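Local structure of sensor protein (Vibrio cholerae O1 biovar El Tor, 3MXQ) at residues N40-V45 with K81-L86; V55-E60 with E69-S74; K99-P104 with M118-E123. The protein probably acts as a phosphorelay sensor histidine kinase that uses ATP to phosphorylate protein histidine, the present chain being its N-terminal PAS sensor part. All blocks are in the same frame, centred on the assembly; numbering follows the deposited sequence.

Contact 1 (N40-V45 with K81-L86)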
# COMPACT_ATOMS: atom_id res chain seq x y z
N ASN A 40 -13.26 9.86 -23.00
CA ASN A 40 -14.58 9.33 -23.32
C ASN A 40 -14.73 8.90 -24.78
O ASN A 40 -15.77 8.39 -25.18
CB ASN A 40 -15.72 10.27 -22.87
CG ASN A 40 -15.65 11.66 -23.52
OD1 ASN A 40 -14.92 11.89 -24.49
ND2 ASN A 40 -16.42 12.59 -22.98
N ASP A 41 -13.67 9.12 -25.56
CA ASP A 41 -13.59 8.66 -26.94
C ASP A 41 -12.65 7.45 -27.03
O ASP A 41 -12.14 7.12 -28.10
CB ASP A 41 -13.13 9.78 -27.88
CG ASP A 41 -11.78 10.35 -27.51
OD1 ASP A 41 -11.17 11.05 -28.35
OD2 ASP A 41 -11.30 10.11 -26.38
N TYR A 42 -12.42 6.83 -25.88
CA TYR A 42 -11.71 5.56 -25.75
C TYR A 42 -10.18 5.65 -25.88
O TYR A 42 -9.47 4.64 -25.82
CB TYR A 42 -12.32 4.48 -26.66
CG TYR A 42 -13.84 4.49 -26.60
CD1 TYR A 42 -14.52 4.03 -25.47
CD2 TYR A 42 -14.58 4.98 -27.66
CE1 TYR A 42 -15.92 4.05 -25.42
CE2 TYR A 42 -15.97 5.01 -27.62
CZ TYR A 42 -16.64 4.55 -26.50
OH TYR A 42 -18.02 4.60 -26.51
N VAL A 43 -9.68 6.87 -26.02
CA VAL A 43 -8.26 7.13 -26.16
C VAL A 43 -7.56 7.00 -24.80
O VAL A 43 -8.00 7.60 -23.82
CB VAL A 43 -8.01 8.53 -26.76
CG1 VAL A 43 -6.52 8.79 -26.91
CG2 VAL A 43 -8.69 8.65 -28.11
N ILE A 44 -6.49 6.22 -24.75
CA ILE A 44 -5.76 5.97 -23.51
C ILE A 44 -4.95 7.18 -23.06
O ILE A 44 -4.19 7.76 -23.83
CB ILE A 44 -4.86 4.72 -23.60
CG1 ILE A 44 -5.73 3.47 -23.73
CG2 ILE A 44 -3.97 4.60 -22.36
CD1 ILE A 44 -5.04 2.33 -24.38
N VAL A 45 -5.12 7.55 -21.81
CA VAL A 45 -4.50 8.74 -21.26
C VAL A 45 -3.36 8.39 -20.31
O VAL A 45 -2.31 8.99 -20.36
CB VAL A 45 -5.55 9.61 -20.55
CG1 VAL A 45 -4.89 10.77 -19.83
CG2 VAL A 45 -6.57 10.12 -21.55
N LYS A 81 -19.03 -1.94 -21.36
CA LYS A 81 -18.67 -1.57 -20.01
C LYS A 81 -18.41 -0.08 -19.87
O LYS A 81 -18.94 0.56 -18.96
CB LYS A 81 -17.47 -2.38 -19.57
CG LYS A 81 -17.75 -3.84 -19.42
CD LYS A 81 -18.83 -4.06 -18.41
CE LYS A 81 -18.68 -5.44 -17.79
NZ LYS A 81 -19.41 -5.55 -16.50
N ILE A 82 -17.61 0.48 -20.77
CA ILE A 82 -17.29 1.90 -20.69
C ILE A 82 -18.53 2.75 -20.94
O ILE A 82 -18.76 3.76 -20.27
CB ILE A 82 -16.16 2.27 -21.65
CG1 ILE A 82 -14.87 1.56 -21.24
CG2 ILE A 82 -15.93 3.78 -21.66
CD1 ILE A 82 -13.93 1.32 -22.39
N ASP A 83 -19.35 2.33 -21.89
CA ASP A 83 -20.55 3.07 -22.23
C ASP A 83 -21.57 3.04 -21.11
O ASP A 83 -22.23 4.05 -20.84
CB ASP A 83 -21.12 2.60 -23.56
CG ASP A 83 -20.28 3.08 -24.74
OD1 ASP A 83 -19.28 3.79 -24.52
OD2 ASP A 83 -20.60 2.75 -25.90
N THR A 84 -21.67 1.91 -20.42
CA THR A 84 -22.52 1.79 -19.24
C THR A 84 -22.17 2.89 -18.24
O THR A 84 -23.03 3.67 -17.84
CB THR A 84 -22.42 0.39 -18.60
OG1 THR A 84 -22.84 -0.58 -19.56
CG2 THR A 84 -23.32 0.26 -17.38
N ALA A 85 -20.89 2.99 -17.90
CA ALA A 85 -20.43 4.04 -17.02
C ALA A 85 -20.84 5.41 -17.54
O ALA A 85 -21.32 6.24 -16.78
CB ALA A 85 -18.92 3.96 -16.85
N LEU A 86 -20.67 5.62 -18.84
CA LEU A 86 -20.87 6.93 -19.44
C LEU A 86 -22.32 7.37 -19.41
O LEU A 86 -22.59 8.57 -19.30
CB LEU A 86 -20.34 6.98 -20.87
CG LEU A 86 -18.82 6.95 -21.09
CD1 LEU A 86 -18.47 6.85 -22.57
CD2 LEU A 86 -18.15 8.17 -20.49
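Tyr42 reaches from the turn at 40-45 to helix 75-88 and meets it at two successive residues. Its OH donates a hydrogen bond to Asp83 OD1, modelled at 2.5 Å, a length too short to be taken literally at this resolution. The accepting oxygen lies at the ring edge, near the plane, while the carboxylate is turned by 45° against the ring. Beside this polar end the contact is apolar: Ile82 CG2 comes to the same ring edge, 3.8 Å from Tyr42 CE1, and Ile82 CD1 approaches CD1 of the ring. A second point of packing lies one helical turn on, where Leu86 CD2 rests 4.0 Å from Asn40 CB.

Behind the first shell, the turn itself backs the ring. Asn40 O sits over the centre of one face of Tyr42, 4.1 Å above its plane. Tyr42 has a left-handed backbone conformation (phi 76°), and its CG lies anti to its carbonyl carbon (chi1 -44°), which sends the hydroxyl toward the helix. On the helix side, Asp83 OD2 forms a salt bridge with Lys79, so the two carboxylate oxygens have different partners; the lysine would be expected to stabilise the negative charge. Asn40 is tied down in turn by a hydrogen bond from ND2 to Ile134 O.

The turn links the antiparallel strands 34-39 and 44-47 at one margin of the sheet, and helix 75-88 precedes the third strand of the PAS fold. Ile82 and Leu86 also pack on Val137 of strand 134-145, and Tyr42 touches Leu68 of helix 67-70, joining hairpin, helices and sheet.

Contact 2 (V55-E60 with E69-S74)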
# COMPACT_ATOMS: atom_id res chain seq x y z
N VAL A 55 0.75 -6.69 -21.10
CA VAL A 55 0.30 -6.63 -22.47
C VAL A 55 1.51 -6.61 -23.38
O VAL A 55 2.63 -6.33 -22.92
CB VAL A 55 -0.60 -5.40 -22.75
CG1 VAL A 55 -1.92 -5.56 -22.04
CG2 VAL A 55 0.08 -4.11 -22.33
N ILE A 56 1.29 -6.91 -24.65
CA ILE A 56 2.35 -6.86 -25.66
C ILE A 56 2.90 -5.45 -25.84
O ILE A 56 4.07 -5.27 -26.14
CB ILE A 56 1.87 -7.41 -27.01
CG1 ILE A 56 0.49 -6.86 -27.36
CG2 ILE A 56 1.88 -8.93 -26.98
CD1 ILE A 56 -0.13 -7.46 -28.63
N PHE A 57 2.05 -4.46 -25.61
CA PHE A 57 2.47 -3.07 -25.76
C PHE A 57 3.21 -2.56 -24.52
O PHE A 57 3.15 -3.16 -23.44
CB PHE A 57 1.26 -2.19 -26.07
CG PHE A 57 0.32 -2.77 -27.08
CD1 PHE A 57 -1.00 -3.05 -26.74
CD2 PHE A 57 0.76 -3.07 -28.37
CE1 PHE A 57 -1.88 -3.61 -27.67
CE2 PHE A 57 -0.11 -3.63 -29.31
CZ PHE A 57 -1.43 -3.89 -28.95
N ASP A 58 3.93 -1.46 -24.72
CA ASP A 58 4.54 -0.71 -23.63
C ASP A 58 3.89 0.66 -23.55
O ASP A 58 3.36 1.17 -24.54
CB ASP A 58 6.07 -0.63 -23.80
CG ASP A 58 6.51 0.24 -24.98
OD1 ASP A 58 6.26 1.47 -24.95
OD2 ASP A 58 7.14 -0.29 -25.92
N GLY A 59 3.94 1.25 -22.35
CA GLY A 59 3.27 2.51 -22.02
C GLY A 59 3.46 3.62 -23.02
O GLY A 59 2.50 4.30 -23.36
N GLU A 60 4.68 3.82 -23.48
CA GLU A 60 4.97 4.87 -24.46
C GLU A 60 4.07 4.74 -25.69
O GLU A 60 3.48 5.71 -26.14
CB GLU A 60 6.45 4.86 -24.85
N GLU A 69 -9.17 -0.16 -30.40
CA GLU A 69 -8.30 -0.56 -31.51
C GLU A 69 -7.12 -1.43 -31.05
O GLU A 69 -6.68 -2.31 -31.79
CB GLU A 69 -7.82 0.66 -32.29
CG GLU A 69 -8.95 1.42 -32.99
CD GLU A 69 -8.50 2.75 -33.59
OE1 GLU A 69 -7.51 3.35 -33.11
OE2 GLU A 69 -9.16 3.20 -34.56
N LEU A 70 -6.63 -1.19 -29.84
CA LEU A 70 -5.46 -1.90 -29.32
C LEU A 70 -5.79 -3.30 -28.87
O LEU A 70 -4.93 -4.17 -28.85
CB LEU A 70 -4.79 -1.12 -28.19
CG LEU A 70 -3.90 0.06 -28.62
CD1 LEU A 70 -3.51 0.91 -27.43
CD2 LEU A 70 -2.65 -0.41 -29.36
N PHE A 71 -7.04 -3.54 -28.50
CA PHE A 71 -7.45 -4.86 -28.04
C PHE A 71 -8.72 -5.31 -28.71
O PHE A 71 -9.70 -5.60 -28.03
CB PHE A 71 -7.63 -4.86 -26.52
CG PHE A 71 -6.41 -4.45 -25.78
CD1 PHE A 71 -6.29 -3.16 -25.27
CD2 PHE A 71 -5.36 -5.34 -25.61
CE1 PHE A 71 -5.14 -2.77 -24.59
CE2 PHE A 71 -4.20 -4.96 -24.94
CZ PHE A 71 -4.10 -3.68 -24.43
N PRO A 72 -8.72 -5.38 -30.05
CA PRO A 72 -9.94 -5.54 -30.83
C PRO A 72 -10.81 -6.73 -30.41
O PRO A 72 -12.02 -6.60 -30.32
CB PRO A 72 -9.44 -5.69 -32.26
CG PRO A 72 -8.02 -6.10 -32.13
CD PRO A 72 -7.52 -5.42 -30.92
N GLU A 73 -10.19 -7.88 -30.13
CA GLU A 73 -10.94 -9.06 -29.72
C GLU A 73 -11.72 -8.86 -28.43
O GLU A 73 -12.45 -9.74 -28.01
CB GLU A 73 -10.00 -10.24 -29.54
CG GLU A 73 -9.45 -10.81 -30.82
CD GLU A 73 -8.16 -11.58 -30.58
OE1 GLU A 73 -8.09 -12.76 -31.00
OE2 GLU A 73 -7.23 -11.02 -29.96
N SER A 74 -11.56 -7.70 -27.80
CA SER A 74 -12.23 -7.38 -26.54
C SER A 74 -13.09 -6.13 -26.67
O SER A 74 -13.87 -5.83 -25.78
CB SER A 74 -11.20 -7.18 -25.42
OG SER A 74 -10.58 -8.40 -25.08
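The ring of Phe57 is sandwiched between two aliphatic groups and meets Leu70 and Phe71 along its rim. Over one face lies Leu70 CD2, a CH-pi contact 3.8 Å from the ring centroid; on the opposite face Ile56 CG1, from its own segment, stands 3.7 Å above the plane. Leu70 O lies at the edge, in plane, 3.3 Å from Phe57 CE1. Phe71 CZ is also at this edge, and the two phenyl rings make an offset edge-to-face pair, the edge of Phe57 toward the face of Phe71, with planes at 64° and centroids 5.6 Å apart. A chi1 of -43° sets Phe57 CG beside the backbone N and directs the ring at 69-74. Val55 adds a further apolar contact, its CG1 lying 3.7 Å from Phe71 CE2.

Phe71 is the first residue to leave the helical conformation after helix 67-70. Met62 of helix 59-62 touches Val55, Phe57, Leu70 and Phe71 alike. The cluster therefore joins helices 59-62 and 67-70, part of the helical connection between the second and third strands of the PAS fold (44-47 and 92-95), and through Val55 on Leu103 and Phe71 on Leu102 it continues to the loop beyond.

Contact 3 (K99-P104 with M118-E123)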
# COMPACT_ATOMS: atom_id res chain seq x y z
N LYS A 99 -15.19 -14.45 -23.01
CA LYS A 99 -14.17 -15.51 -23.14
C LYS A 99 -12.75 -15.00 -23.43
O LYS A 99 -11.82 -15.44 -22.76
CB LYS A 99 -14.60 -16.59 -24.15
N PRO A 100 -12.58 -14.08 -24.42
CA PRO A 100 -11.23 -13.49 -24.54
C PRO A 100 -10.98 -12.42 -23.47
O PRO A 100 -11.62 -11.36 -23.48
CB PRO A 100 -11.23 -12.89 -25.95
CG PRO A 100 -12.65 -12.56 -26.21
CD PRO A 100 -13.49 -13.55 -25.45
N HIS A 101 -10.06 -12.72 -22.56
CA HIS A 101 -9.64 -11.79 -21.51
C HIS A 101 -8.63 -10.78 -22.03
O HIS A 101 -7.73 -11.12 -22.77
CB HIS A 101 -9.01 -12.56 -20.34
CG HIS A 101 -10.01 -13.25 -19.47
ND1 HIS A 101 -10.33 -12.81 -18.20
CD2 HIS A 101 -10.76 -14.36 -19.68
CE1 HIS A 101 -11.23 -13.62 -17.67
NE2 HIS A 101 -11.52 -14.56 -18.55
N LEU A 102 -8.79 -9.53 -21.62
CA LEU A 102 -7.84 -8.46 -21.93
C LEU A 102 -6.41 -8.73 -21.46
O LEU A 102 -5.45 -8.38 -22.14
CB LEU A 102 -8.33 -7.15 -21.31
CG LEU A 102 -7.54 -5.88 -21.60
CD1 LEU A 102 -7.77 -5.49 -23.01
CD2 LEU A 102 -8.01 -4.76 -20.68
N LEU A 103 -6.27 -9.35 -20.29
CA LEU A 103 -4.97 -9.59 -19.69
C LEU A 103 -4.71 -11.07 -19.45
O LEU A 103 -5.62 -11.79 -19.05
CB LEU A 103 -4.86 -8.78 -18.40
CG LEU A 103 -4.75 -7.28 -18.66
CD1 LEU A 103 -5.24 -6.50 -17.48
CD2 LEU A 103 -3.33 -6.91 -18.98
N PRO A 104 -3.47 -11.53 -19.68
CA PRO A 104 -3.17 -12.97 -19.82
C PRO A 104 -3.01 -13.81 -18.53
O PRO A 104 -2.54 -14.97 -18.62
CB PRO A 104 -1.84 -12.96 -20.59
CG PRO A 104 -1.17 -11.71 -20.16
CD PRO A 104 -2.27 -10.71 -19.95
N MSE A 118 -8.23 -19.78 -11.80
CA MSE A 118 -8.21 -18.35 -11.57
C MSE A 118 -9.21 -17.61 -12.47
O MSE A 118 -9.74 -18.20 -13.40
CB MSE A 118 -6.79 -17.77 -11.72
CG MSE A 118 -5.93 -18.40 -12.82
SE MSE A 118 -4.02 -17.99 -12.55
CE MSE A 118 -3.27 -19.79 -12.89
N TYR A 119 -9.48 -16.35 -12.16
CA TYR A 119 -10.36 -15.50 -12.96
C TYR A 119 -10.10 -14.00 -12.68
O TYR A 119 -9.48 -13.65 -11.68
CB TYR A 119 -11.84 -15.86 -12.74
CG TYR A 119 -12.41 -15.41 -11.42
CD1 TYR A 119 -13.23 -14.28 -11.35
CD2 TYR A 119 -12.14 -16.11 -10.25
CE1 TYR A 119 -13.77 -13.85 -10.12
CE2 TYR A 119 -12.67 -15.69 -9.01
CZ TYR A 119 -13.48 -14.56 -8.96
OH TYR A 119 -14.01 -14.14 -7.75
N GLN A 120 -10.58 -13.14 -13.57
CA GLN A 120 -10.38 -11.71 -13.48
C GLN A 120 -11.65 -10.95 -13.14
O GLN A 120 -12.74 -11.33 -13.57
CB GLN A 120 -9.82 -11.16 -14.79
CG GLN A 120 -8.42 -11.62 -15.09
CD GLN A 120 -7.84 -10.99 -16.35
OE1 GLN A 120 -8.56 -10.44 -17.20
NE2 GLN A 120 -6.52 -11.08 -16.49
N ASN A 121 -11.49 -9.89 -12.36
CA ASN A 121 -12.54 -8.92 -12.10
C ASN A 121 -12.23 -7.60 -12.79
O ASN A 121 -11.05 -7.24 -12.97
CB ASN A 121 -12.74 -8.71 -10.60
CG ASN A 121 -13.51 -9.83 -9.94
OD1 ASN A 121 -14.46 -10.36 -10.50
ND2 ASN A 121 -13.12 -10.18 -8.72
N LEU A 122 -13.28 -6.88 -13.16
CA LEU A 122 -13.18 -5.60 -13.86
C LEU A 122 -13.99 -4.54 -13.15
O LEU A 122 -15.16 -4.76 -12.80
CB LEU A 122 -13.66 -5.74 -15.30
CG LEU A 122 -13.88 -4.45 -16.09
CD1 LEU A 122 -12.59 -3.74 -16.36
CD2 LEU A 122 -14.55 -4.78 -17.40
N GLU A 123 -13.37 -3.39 -12.96
CA GLU A 123 -14.01 -2.24 -12.31
C GLU A 123 -13.92 -1.06 -13.25
O GLU A 123 -12.84 -0.72 -13.72
CB GLU A 123 -13.33 -1.93 -10.98
CG GLU A 123 -14.05 -0.90 -10.14
CD GLU A 123 -13.70 -0.96 -8.62
OE1 GLU A 123 -14.68 -1.00 -7.81
OE2 GLU A 123 -12.48 -0.97 -8.26
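Gln120 lies alongside the imidazole of His101, its CB and CG running past the ND1 side of the ring, and its terminal amide is bonded through both OE1 and NE2. His101 ND1 donates to Gln120 OE1 at 3.1 Å, a nearly straight bond (161°) that leaves the ring in its own plane. The donor stands well above the carbonyl plane of the amide, and ring and amide planes are 76° apart. At the other end Gln120 NE2 gives a weak, strongly bent hydrogen bond to Leu103 O, 2.8 Å away. The glutamine is extended beyond CG (chi2 -176°), which carries its amide from the strand to the loop between these two residues. The two bonds are consistent with the modelled orientation of this buried amide, although the second is weak.

Trp96 lies next to the pair: its ring stacks with His101, and its backbone is hydrogen-bonded to that of Gln120. Gln120 and Leu103 both touch Val141 on the neighbouring strand 134-145, whereas Glu123, farther along, forms a salt bridge with Arg21 of the third subunit. The arrangement belongs to the antiparallel five-stranded sheet of the PAS fold (order 2-1-5-4-3), whose 3-4 connection here folds back over strand 118-128.

In the fold
From the N terminus, helix 13-31 leads into strand 34-39, and the turn after it opens contact 1. Contact 2 opens and closes within the loop that contact 1 spans, drawing the short helices 59-62 and 67-70 together before helix 75-88 returns to the turn. Contact 3 follows in series: it closes the partly unmodelled loop between strands 92-95 and 118-128. No loops cross. The three are nevertheless contiguous in space: Ile44 packs on Leu70 between contacts 1 and 2, Phe71 on Leu102 between contacts 2 and 3, and Lys81 on Leu122 between contacts 1 and 3. Together they tie the helical connections to the central sheet.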